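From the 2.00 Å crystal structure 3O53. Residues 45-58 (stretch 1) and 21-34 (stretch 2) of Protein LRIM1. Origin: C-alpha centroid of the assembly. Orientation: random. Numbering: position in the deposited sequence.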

# COMPACT_ATOMS: atom_id res chain seq x y z
N PRO A 45 -22.21 16.89 -2.80
CA PRO A 45 -22.98 15.64 -2.79
C PRO A 45 -23.05 14.97 -4.15
O PRO A 45 -24.02 14.27 -4.43
CB PRO A 45 -24.37 16.11 -2.39
CG PRO A 45 -24.47 17.51 -2.94
CD PRO A 45 -23.07 18.07 -3.01
N LEU A 46 -22.04 15.18 -4.99
CA LEU A 46 -22.02 14.56 -6.31
C LEU A 46 -21.97 13.04 -6.19
O LEU A 46 -21.14 12.49 -5.47
CB LEU A 46 -20.83 15.05 -7.12
CG LEU A 46 -20.81 16.55 -7.41
CD1 LEU A 46 -19.54 16.95 -8.13
CD2 LEU A 46 -22.04 16.94 -8.23
N SER A 47 -22.86 12.36 -6.91
CA SER A 47 -22.94 10.91 -6.85
C SER A 47 -22.34 10.29 -8.10
O SER A 47 -22.17 9.08 -8.18
CB SER A 47 -24.40 10.46 -6.71
OG SER A 47 -25.10 10.65 -7.93
N GLN A 48 -22.02 11.12 -9.09
CA GLN A 48 -21.38 10.62 -10.29
C GLN A 48 -20.83 11.74 -11.15
O GLN A 48 -21.30 12.87 -11.10
CB GLN A 48 -22.36 9.77 -11.10
CG GLN A 48 -23.76 10.35 -11.19
CD GLN A 48 -24.74 9.40 -11.84
OE1 GLN A 48 -24.62 9.07 -13.01
NE2 GLN A 48 -25.74 8.97 -11.07
N ILE A 49 -19.82 11.41 -11.94
CA ILE A 49 -19.28 12.33 -12.91
C ILE A 49 -18.73 11.51 -14.06
O ILE A 49 -18.16 10.45 -13.83
CB ILE A 49 -18.18 13.22 -12.31
CG1 ILE A 49 -17.73 14.28 -13.31
CG2 ILE A 49 -17.00 12.38 -11.86
CD1 ILE A 49 -17.07 15.50 -12.68
N SER A 50 -18.90 11.99 -15.28
CA SER A 50 -18.45 11.24 -16.44
C SER A 50 -17.25 11.91 -17.07
O SER A 50 -17.10 13.13 -17.01
CB SER A 50 -19.57 11.13 -17.47
OG SER A 50 -19.69 12.33 -18.20
N ALA A 51 -16.39 11.10 -17.68
CA ALA A 51 -15.29 11.62 -18.46
C ALA A 51 -15.82 12.60 -19.51
O ALA A 51 -15.20 13.63 -19.77
CB ALA A 51 -14.54 10.48 -19.13
N ALA A 52 -16.96 12.29 -20.11
CA ALA A 52 -17.54 13.14 -21.16
C ALA A 52 -17.78 14.55 -20.66
O ALA A 52 -17.55 15.52 -21.38
CB ALA A 52 -18.85 12.53 -21.68
N ASP A 53 -18.24 14.67 -19.42
CA ASP A 53 -18.45 15.97 -18.79
C ASP A 53 -17.15 16.76 -18.73
O ASP A 53 -17.13 17.98 -18.84
CB ASP A 53 -18.95 15.79 -17.35
CG ASP A 53 -20.21 14.95 -17.27
OD1 ASP A 53 -20.90 14.80 -18.30
OD2 ASP A 53 -20.51 14.45 -16.17
N LEU A 54 -16.04 16.04 -18.53
CA LEU A 54 -14.76 16.69 -18.32
C LEU A 54 -13.92 16.74 -19.59
O LEU A 54 -12.86 17.37 -19.62
CB LEU A 54 -14.00 15.95 -17.21
CG LEU A 54 -14.76 15.92 -15.89
CD1 LEU A 54 -14.13 14.93 -14.93
CD2 LEU A 54 -14.81 17.31 -15.28
N ALA A 55 -14.40 16.09 -20.65
CA ALA A 55 -13.65 15.99 -21.89
C ALA A 55 -13.17 17.35 -22.43
O ALA A 55 -12.06 17.45 -22.94
CB ALA A 55 -14.47 15.27 -22.94
N PRO A 56 -14.02 18.39 -22.35
CA PRO A 56 -13.63 19.67 -22.97
C PRO A 56 -12.49 20.40 -22.26
O PRO A 56 -12.00 21.40 -22.77
CB PRO A 56 -14.93 20.49 -22.91
CG PRO A 56 -15.72 19.84 -21.83
CD PRO A 56 -15.44 18.39 -21.97
N PHE A 57 -12.08 19.91 -21.10
CA PHE A 57 -11.02 20.56 -20.34
C PHE A 57 -9.68 19.90 -20.62
O PHE A 57 -9.17 19.12 -19.82
CB PHE A 57 -11.36 20.54 -18.85
CG PHE A 57 -12.68 21.20 -18.55
CD1 PHE A 57 -12.82 22.57 -18.64
CD2 PHE A 57 -13.79 20.44 -18.20
CE1 PHE A 57 -14.04 23.18 -18.37
CE2 PHE A 57 -15.01 21.04 -17.94
CZ PHE A 57 -15.13 22.42 -18.02
N THR A 58 -9.12 20.23 -21.78
CA THR A 58 -7.97 19.51 -22.33
C THR A 58 -6.66 19.85 -21.65
O THR A 58 -5.64 19.21 -21.90
CB THR A 58 -7.81 19.80 -23.84
OG1 THR A 58 -7.77 21.22 -24.06
CG2 THR A 58 -8.97 19.21 -24.63
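Stretch 2, residues 21-34: SLKQALASLRQSAW

Phe57 is the centre of the contact, with the largest area covered by the opposing stretch. Its CA-to-CB bond points sideways, but with chi1 in the m well the ring reaches over to stretch 2, where it meets successive turns of the chain. Phe57 CZ lies 3.6 Å from Leu29 CD2, Phe57 CE1 is 3.7 Å from Arg30 CA, and Phe57 CD1 is 3.7 Å from Ala33 CB. Leu26 O approaches the edge of the ring, near its plane, at 3.6 Å from Phe57 CZ; this carbonyl also accepts the helical hydrogen bond from Arg30 N, 2.8 Å away.

Stretch 2 is helical from Leu22 through Leu29 and enters a 3-10 segment at Ala33. It runs in the same general direction as stretch 1: Leu46 pairs with Leu22, Asp53 with Leu26 and Phe57 with Ala33, at CA–CA distances of 8.1, 7.3 and 5.2 Å, so the two chains draw together toward their C-terminal ends. The helical spacing of Leu22, Leu26 and Leu29 places all three on the side turned toward stretch 1. Leu22 packs against the loop, its CD2 lying 4.1 Å from Leu46 CD2 and 4.3 Å from Ile49 CD1. Leu26 CD1 rests 3.6 Å from Asp53 CB, thus touching the aliphatic base of an acidic residue.

The carboxylate of Asp53 is engaged within its own stretch: Ser50 N donates to Asp53 OD2 at 3.1 Å, while Asp53 N donates to Ser50 OG at 3.0 Å, capping the short helix. A type I turn from Leu54 to Phe57 points Pro56 toward stretch 2, and at the polar edge Pro56 CB lies over one face of the Arg30 guanidinium, 3.6 Å from Arg30 NE. No hydrogen bond joins the stretches, and the 543 Å² they bury rests on packing.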

# COMPACT_ATOMS: atom_id res chain seq x y z
N SER A 21 -27.37 20.08 -11.00
CA SER A 21 -26.83 21.37 -11.43
C SER A 21 -25.37 21.28 -11.87
O SER A 21 -24.76 22.29 -12.20
CB SER A 21 -26.96 22.40 -10.31
OG SER A 21 -26.13 22.06 -9.21
N LEU A 22 -24.81 20.07 -11.88
CA LEU A 22 -23.41 19.91 -12.24
C LEU A 22 -23.21 20.27 -13.70
O LEU A 22 -22.30 21.02 -14.05
CB LEU A 22 -22.94 18.47 -12.00
CG LEU A 22 -21.48 18.18 -12.39
CD1 LEU A 22 -20.54 19.04 -11.58
CD2 LEU A 22 -21.13 16.70 -12.23
N LYS A 23 -24.09 19.75 -14.55
CA LYS A 23 -23.99 19.93 -15.99
C LYS A 23 -23.95 21.41 -16.36
O LYS A 23 -23.21 21.82 -17.25
CB LYS A 23 -25.16 19.25 -16.70
CG LYS A 23 -25.31 17.77 -16.37
CD LYS A 23 -26.57 17.19 -16.98
CE LYS A 23 -26.74 15.72 -16.64
NZ LYS A 23 -28.01 15.17 -17.20
N GLN A 24 -24.77 22.21 -15.68
CA GLN A 24 -24.80 23.64 -15.91
C GLN A 24 -23.48 24.28 -15.47
O GLN A 24 -22.89 25.05 -16.22
CB GLN A 24 -25.96 24.27 -15.15
CG GLN A 24 -25.99 25.78 -15.21
CD GLN A 24 -27.13 26.37 -14.40
OE1 GLN A 24 -28.13 25.70 -14.15
NE2 GLN A 24 -26.97 27.62 -13.98
N ALA A 25 -23.04 23.95 -14.27
CA ALA A 25 -21.80 24.51 -13.73
C ALA A 25 -20.63 24.27 -14.67
O ALA A 25 -19.80 25.17 -14.89
CB ALA A 25 -21.51 23.90 -12.36
N LEU A 26 -20.55 23.07 -15.24
CA LEU A 26 -19.44 22.71 -16.10
C LEU A 26 -19.53 23.44 -17.44
O LEU A 26 -18.52 23.72 -18.07
CB LEU A 26 -19.38 21.20 -16.31
CG LEU A 26 -19.08 20.36 -15.06
CD1 LEU A 26 -19.00 18.87 -15.41
CD2 LEU A 26 -17.79 20.81 -14.38
N ALA A 27 -20.76 23.74 -17.87
CA ALA A 27 -20.97 24.51 -19.09
C ALA A 27 -20.36 25.90 -18.92
O ALA A 27 -19.63 26.38 -19.78
CB ALA A 27 -22.45 24.62 -19.40
N SER A 28 -20.68 26.55 -17.80
CA SER A 28 -20.10 27.83 -17.46
C SER A 28 -18.58 27.73 -17.46
O SER A 28 -17.89 28.59 -18.02
CB SER A 28 -20.57 28.28 -16.08
OG SER A 28 -21.98 28.20 -15.97
N LEU A 29 -18.06 26.68 -16.84
CA LEU A 29 -16.62 26.49 -16.75
C LEU A 29 -16.02 26.33 -18.14
O LEU A 29 -14.94 26.83 -18.41
CB LEU A 29 -16.30 25.26 -15.89
CG LEU A 29 -14.91 25.23 -15.24
CD1 LEU A 29 -14.83 26.26 -14.12
CD2 LEU A 29 -14.58 23.84 -14.73
N ARG A 30 -16.74 25.64 -19.02
CA ARG A 30 -16.24 25.37 -20.36
C ARG A 30 -15.97 26.67 -21.13
O ARG A 30 -15.21 26.68 -22.10
CB ARG A 30 -17.23 24.50 -21.14
CG ARG A 30 -16.82 24.23 -22.57
CD ARG A 30 -17.66 23.12 -23.19
NE ARG A 30 -17.20 22.77 -24.53
CZ ARG A 30 -17.63 21.72 -25.23
NH1 ARG A 30 -18.54 20.91 -24.72
NH2 ARG A 30 -17.14 21.49 -26.44
N GLN A 31 -16.61 27.76 -20.69
CA GLN A 31 -16.41 29.08 -21.29
C GLN A 31 -14.95 29.52 -21.23
O GLN A 31 -14.49 30.30 -22.07
CB GLN A 31 -17.26 30.12 -20.55
CG GLN A 31 -18.72 29.78 -20.50
CD GLN A 31 -19.37 29.89 -21.86
OE1 GLN A 31 -19.48 28.90 -22.58
NE2 GLN A 31 -19.79 31.09 -22.22
N SER A 32 -14.23 29.03 -20.22
CA SER A 32 -12.81 29.32 -20.04
C SER A 32 -12.02 28.01 -19.90
O SER A 32 -11.10 27.91 -19.09
CB SER A 32 -12.62 30.18 -18.80
OG SER A 32 -13.16 29.55 -17.65
N ALA A 33 -12.39 27.03 -20.71
CA ALA A 33 -11.84 25.67 -20.61
C ALA A 33 -10.32 25.62 -20.78
O ALA A 33 -9.65 24.77 -20.18
CB ALA A 33 -12.50 24.77 -21.64
N TRP A 34 -9.78 26.51 -21.60
CA TRP A 34 -8.36 26.50 -21.91
C TRP A 34 -7.54 26.86 -20.68
O TRP A 34 -6.38 26.48 -20.56
CB TRP A 34 -8.04 27.48 -23.04
CG TRP A 34 -8.41 28.88 -22.71
CD1 TRP A 34 -7.61 29.82 -22.13
CD2 TRP A 34 -9.68 29.51 -22.91
NE1 TRP A 34 -8.30 30.99 -21.97
CE2 TRP A 34 -9.57 30.83 -22.44
CE3 TRP A 34 -10.90 29.08 -23.45
CZ2 TRP A 34 -10.64 31.73 -22.49
CZ3 TRP A 34 -11.95 29.97 -23.50
CH2 TRP A 34 -11.82 31.28 -23.02